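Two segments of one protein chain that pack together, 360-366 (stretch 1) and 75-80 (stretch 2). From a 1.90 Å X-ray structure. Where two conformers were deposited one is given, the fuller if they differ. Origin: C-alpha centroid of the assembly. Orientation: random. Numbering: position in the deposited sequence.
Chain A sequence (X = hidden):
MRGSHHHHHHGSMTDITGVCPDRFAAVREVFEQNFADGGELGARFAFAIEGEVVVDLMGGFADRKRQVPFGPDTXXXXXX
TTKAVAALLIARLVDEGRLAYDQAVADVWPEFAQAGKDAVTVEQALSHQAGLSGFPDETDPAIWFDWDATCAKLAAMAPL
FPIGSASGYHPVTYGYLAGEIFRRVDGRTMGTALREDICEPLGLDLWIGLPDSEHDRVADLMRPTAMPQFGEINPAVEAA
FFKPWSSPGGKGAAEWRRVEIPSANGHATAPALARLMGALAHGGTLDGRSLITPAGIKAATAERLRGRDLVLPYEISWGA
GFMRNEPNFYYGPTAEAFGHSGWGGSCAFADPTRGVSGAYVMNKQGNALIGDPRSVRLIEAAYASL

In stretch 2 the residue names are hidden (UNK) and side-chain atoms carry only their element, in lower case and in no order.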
ATOM      1  N   TYR A 360       7.644  -6.833  -3.570  1.00 10.95           N
ATOM      2  CA  TYR A 360       8.444  -6.431  -4.721  1.00 12.82           C
ATOM      3  C   TYR A 360       8.511  -4.910  -4.720  1.00 13.46           C
ATOM      4  O   TYR A 360       7.468  -4.248  -4.717  1.00 11.56           O
ATOM      5  CB  TYR A 360       7.814  -6.959  -6.006  1.00 11.01           C
ATOM      6  CG  TYR A 360       8.390  -6.393  -7.286  1.00 13.31           C
ATOM      7  CD1 TYR A 360       9.618  -6.847  -7.784  1.00 16.50           C
ATOM      8  CD2 TYR A 360       7.695  -5.435  -8.012  1.00 12.06           C
ATOM      9  CE1 TYR A 360      10.139  -6.334  -8.965  1.00 14.32           C
ATOM     10  CE2 TYR A 360       8.199  -4.928  -9.177  1.00 13.78           C
ATOM     11  CZ  TYR A 360       9.420  -5.377  -9.657  1.00 15.12           C
ATOM     12  OH  TYR A 360       9.918  -4.854 -10.834  1.00 14.30           O
ATOM     13  N   VAL A 361       9.723  -4.358  -4.717  1.00 12.81           N
ATOM     14  CA  VAL A 361       9.911  -2.912  -4.633  1.00 12.61           C
ATOM     15  C   VAL A 361      10.891  -2.514  -5.728  1.00 11.50           C
ATOM     16  O   VAL A 361      12.012  -3.030  -5.776  1.00 11.73           O
ATOM     17  CB  VAL A 361      10.424  -2.484  -3.249  1.00 11.55           C
ATOM     18  CG1 VAL A 361      10.674  -0.974  -3.232  1.00 16.10           C
ATOM     19  CG2 VAL A 361       9.394  -2.883  -2.145  1.00 10.93           C
ATOM     20  N   MET A 362      10.473  -1.615  -6.614  1.00 12.67           N
ATOM     21  CA  MET A 362      11.312  -1.271  -7.758  1.00 14.63           C
ATOM     22  C   MET A 362      11.176   0.211  -8.045  1.00 14.77           C
ATOM     23  O   MET A 362      10.277   0.878  -7.534  1.00 15.61           O
ATOM     24  CB  MET A 362      10.939  -2.095  -9.005  1.00 13.35           C
ATOM     25  CG  MET A 362       9.676  -1.601  -9.760  1.00 15.46           C
ATOM     26  SD  MET A 362       8.126  -1.421  -8.808  1.00 14.62           S
ATOM     27  CE  MET A 362       7.663   0.243  -9.290  1.00 14.66           C
ATOM     28  N   ASN A 363      12.063   0.734  -8.899  1.00 14.59           N
ATOM     29  CA  ASN A 363      11.988   2.154  -9.210  1.00 16.00           C
ATOM     30  C   ASN A 363      11.702   2.464 -10.674  1.00 15.54           C
ATOM     31  O   ASN A 363      11.432   3.626 -10.987  1.00 17.39           O
ATOM     32  CB  ASN A 363      13.262   2.895  -8.752  1.00 14.08           C
ATOM     33  CG  ASN A 363      14.537   2.366  -9.392  1.00 15.14           C
ATOM     34  OD1 ASN A 363      14.536   1.338 -10.050  1.00 15.68           O
ATOM     35  ND2 ASN A 363      15.650   3.069  -9.160  1.00 16.55           N
ATOM     36  N   LYS A 364      11.707   1.480 -11.564  1.00 16.10           N
ATOM     37  CA  LYS A 364      11.190   1.685 -12.917  1.00 16.22           C
ATOM     38  C   LYS A 364       9.677   1.435 -12.914  1.00 17.52           C
ATOM     39  O   LYS A 364       9.216   0.309 -12.694  1.00 15.51           O
ATOM     40  CB  LYS A 364      11.903   0.796 -13.928  1.00 17.09           C
ATOM     41  CG  LYS A 364      11.374   0.982 -15.363  1.00 22.04           C
ATOM     42  CD  LYS A 364      12.187   0.157 -16.355  1.00 22.19           C
ATOM     43  CE  LYS A 364      11.598   0.221 -17.771  1.00 28.29           C
ATOM     44  NZ  LYS A 364      11.657   1.614 -18.317  1.00 28.25           N
ATOM     45  N   GLN A 365       8.906   2.493 -13.149  1.00 16.87           N
ATOM     46  CA  GLN A 365       7.452   2.412 -13.066  1.00 16.32           C
ATOM     47  C   GLN A 365       6.876   1.858 -14.361  1.00 23.32           C
ATOM     48  O   GLN A 365       7.189   2.351 -15.446  1.00 19.80           O
ATOM     49  CB  GLN A 365       6.878   3.796 -12.768  1.00 19.02           C
ATOM     50  CG  GLN A 365       7.410   4.361 -11.459  1.00 24.94           C
ATOM     51  CD  GLN A 365       6.764   5.690 -11.068  1.00 29.65           C
ATOM     52  OE1 GLN A 365       6.518   6.551 -11.910  1.00 32.29           O
ATOM     53  NE2 GLN A 365       6.477   5.846  -9.790  1.00 28.45           N
ATOM     54  N   GLY A 366       6.045   0.825 -14.247  1.00 18.48           N
ATOM     55  CA  GLY A 366       5.282   0.325 -15.371  1.00 18.20           C
ATOM     56  C   GLY A 366       3.943   1.033 -15.454  1.00 21.91           C
ATOM     57  O   GLY A 366       3.678   2.011 -14.756  1.00 20.43           O
ATOM     58  N   UNK A  75      16.153   3.015  -0.181  1.00 12.20           N
ATOM     59  CA  UNK A  75      14.716   3.209   0.026  1.00 12.45           C
ATOM     60  C   UNK A  75      14.034   3.592  -1.280  1.00 14.96           C
ATOM     61  O   UNK A  75      14.643   4.226  -2.148  1.00 16.31           O
ATOM     62  c   UNK A  75      14.449   4.316   1.057  1.00 14.99           C
ATOM     63  c   UNK A  75      14.090   2.911   3.051  1.00 16.10           C
ATOM     64  c   UNK A  75      14.934   4.047   2.476  1.00 14.79           C
ATOM     65  c   UNK A  75      14.811   5.318   3.320  1.00 13.33           C
ATOM     66  N   UNK A  76      12.755   3.210  -1.415  1.00 12.56           N
ATOM     67  CA  UNK A  76      11.970   3.573  -2.595  1.00 14.72           C
ATOM     68  C   UNK A  76      10.583   4.015  -2.161  1.00 13.61           C
ATOM     69  O   UNK A  76       9.998   3.442  -1.237  1.00 12.96           O
ATOM     70  o   UNK A  76      13.143   1.891  -3.930  1.00 14.40           O
ATOM     71  c   UNK A  76      11.841   2.403  -3.615  1.00 15.07           C
ATOM     72  c   UNK A  76      11.213   2.871  -4.924  1.00 15.26           C
ATOM     73  N   UNK A  77      10.052   5.025  -2.839  1.00 14.39           N
ATOM     74  CA  UNK A  77       8.644   5.378  -2.667  1.00 16.33           C
ATOM     75  C   UNK A  77       7.735   4.194  -3.003  1.00 13.75           C
ATOM     76  O   UNK A  77       7.876   3.567  -4.049  1.00 15.41           O
ATOM     77  c   UNK A  77       8.301   6.578  -3.554  1.00 17.10           C
ATOM     78  N   UNK A  78       6.769   3.916  -2.122  1.00 13.63           N
ATOM     79  CA  UNK A  78       5.899   2.753  -2.255  1.00 15.32           C
ATOM     80  C   UNK A  78       4.576   3.061  -2.944  1.00 14.21           C
ATOM     81  O   UNK A  78       3.880   2.129  -3.357  1.00 14.44           O
ATOM     82  c   UNK A  78       6.335   1.224   1.373  1.00 12.52           C
ATOM     83  c   UNK A  78       5.594   2.154  -0.868  1.00 15.61           C
ATOM     84  c   UNK A  78       7.662   0.673  -0.766  1.00 12.71           C
ATOM     85  c   UNK A  78       6.799   1.732  -0.029  1.00 15.52           C
ATOM     86  N   UNK A  79       4.220   4.337  -3.067  1.00 15.88           N
ATOM     87  CA  UNK A  79       2.916   4.789  -3.557  1.00 16.48           C
ATOM     88  C   UNK A  79       1.838   3.980  -2.835  1.00 16.34           C
ATOM     89  O   UNK A  79       1.932   3.829  -1.609  1.00 16.87           O
ATOM     90  c   UNK A  79       4.556   7.927  -6.242  1.00 25.69           C
ATOM     91  c   UNK A  79       2.901   4.733  -5.084  1.00 18.58           C
ATOM     92  c   UNK A  79       5.774   7.452  -6.704  1.00 21.86           C
ATOM     93  c   UNK A  79       6.054   6.103  -6.654  1.00 20.64           C
ATOM     94  c   UNK A  79       3.623   7.037  -5.732  1.00 21.73           C
ATOM     95  c   UNK A  79       3.894   5.675  -5.690  1.00 19.98           C
ATOM     96  c   UNK A  79       5.123   5.222  -6.139  1.00 20.68           C
ATOM     97  N   UNK A  80       0.843   3.433  -3.535  1.00 15.87           N
ATOM     98  CA  UNK A  80      -0.313   2.869  -2.848  0.52 16.92           C
ATOM     99  C   UNK A  80      -0.010   1.555  -2.146  1.00 13.36           C
ATOM    100  O   UNK A  80      -0.865   1.068  -1.409  1.00 14.66           O
ATOM    101  c   UNK A  80      -1.486   2.702  -3.823  0.52 17.57           C
ATOM    102  o   UNK A  80      -1.073   2.194  -5.081  0.52 18.09           O
TER
HETATM  103  O   HOH W   1       7.995   2.002  -6.342  1.00 22.28           O

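Position 75 carries four side-chain carbons and no heteroatom. The chain runs from CB to a second carbon that forks into two methyl ends. Its CA-to-CB bond points away from stretch 1, and the side chain's nearest approach, from CB at position 75 to CG1 of V361, is 7.8 Å. The forked skeleton is that of leucine. The residue is L75, with chi1 at -64° (m) and chi2 at 171° (t), and it contributes nothing to the contact.

Position 76 has three side-chain atoms: CB, bonded directly to one oxygen and one carbon. CB points toward stretch 1 and lies 3.6 Å from CG1 of V361, while the terminal carbon sits 3.4 Å from the backbone O of M362. Branching at CB with one hydroxyl and one methyl defines threonine. The residue is T76, chi1 -52° (m). Its methyl CG2 also approaches CB of N363 at 4.3 Å, so one short side chain touches three consecutive residues of stretch 1. The CA atoms of N363 and T76, 6.8 Å apart, mark the register; no direct hydrogen bond joins the two stretches.

Position 77 shows a single side-chain carbon, CB, and nothing beyond it. The CA-to-CB bond is directed sideways, and CB at position 77 stays 6.5 Å from NE2 of Q365, its nearest approach to stretch 1. The lone CB makes the residue alanine, A77. What matters here is the main chain: a water lies 2.8 Å from O of A77 and 2.8 Å from O of M362, donating a hydrogen bond to each. Two carbonyl oxygens cannot hydrogen-bond to each other, and the water donates to both.

Position 78 again has four carbons, forked at the second, with no oxygen, nitrogen or sulfur. Its CB points sideways, but the end of the side chain comes nearer, one terminal carbon reaching 4.2 Å from CG2 of V361. This is leucine, L78, chi1 -57° (m) and chi2 177° (t); the atom in contact is CD2, and the pair is an apolar one.

Position 79 holds seven side-chain carbons: CB, then a closed ring of six with no atom attached beyond it. CB points toward stretch 1, and a ring carbon lies 3.2 Å from NE2 of Q365. A plain six-carbon ring without a hydroxyl is phenylalanine. The residue is F79, the ring atom CE2; the amide approaches the ring obliquely. A positive phi, 47°, accompanies this placement.

Position 80 has one carbon followed by one oxygen. The side-chain oxygen at position 80 is 9.6 Å from NE2 of Q365, out of reach of stretch 1. These atoms make the residue serine, S80, and its OG is hydrogen-bonded elsewhere in the structure.

The contact is small, burying 235 Å² in total, and works mainly by packing. V361 and T76 account for the largest covered areas, and they touch each other. V361 CG1 lies against both T76 CB and L78 CD2, and CG2 also reaches L78 CD2. T76 extends the packing to M362 and N363, Q365 meets F79 separately, and the water ties the two main chains together.

Stretch 2 75-80: LTALFS
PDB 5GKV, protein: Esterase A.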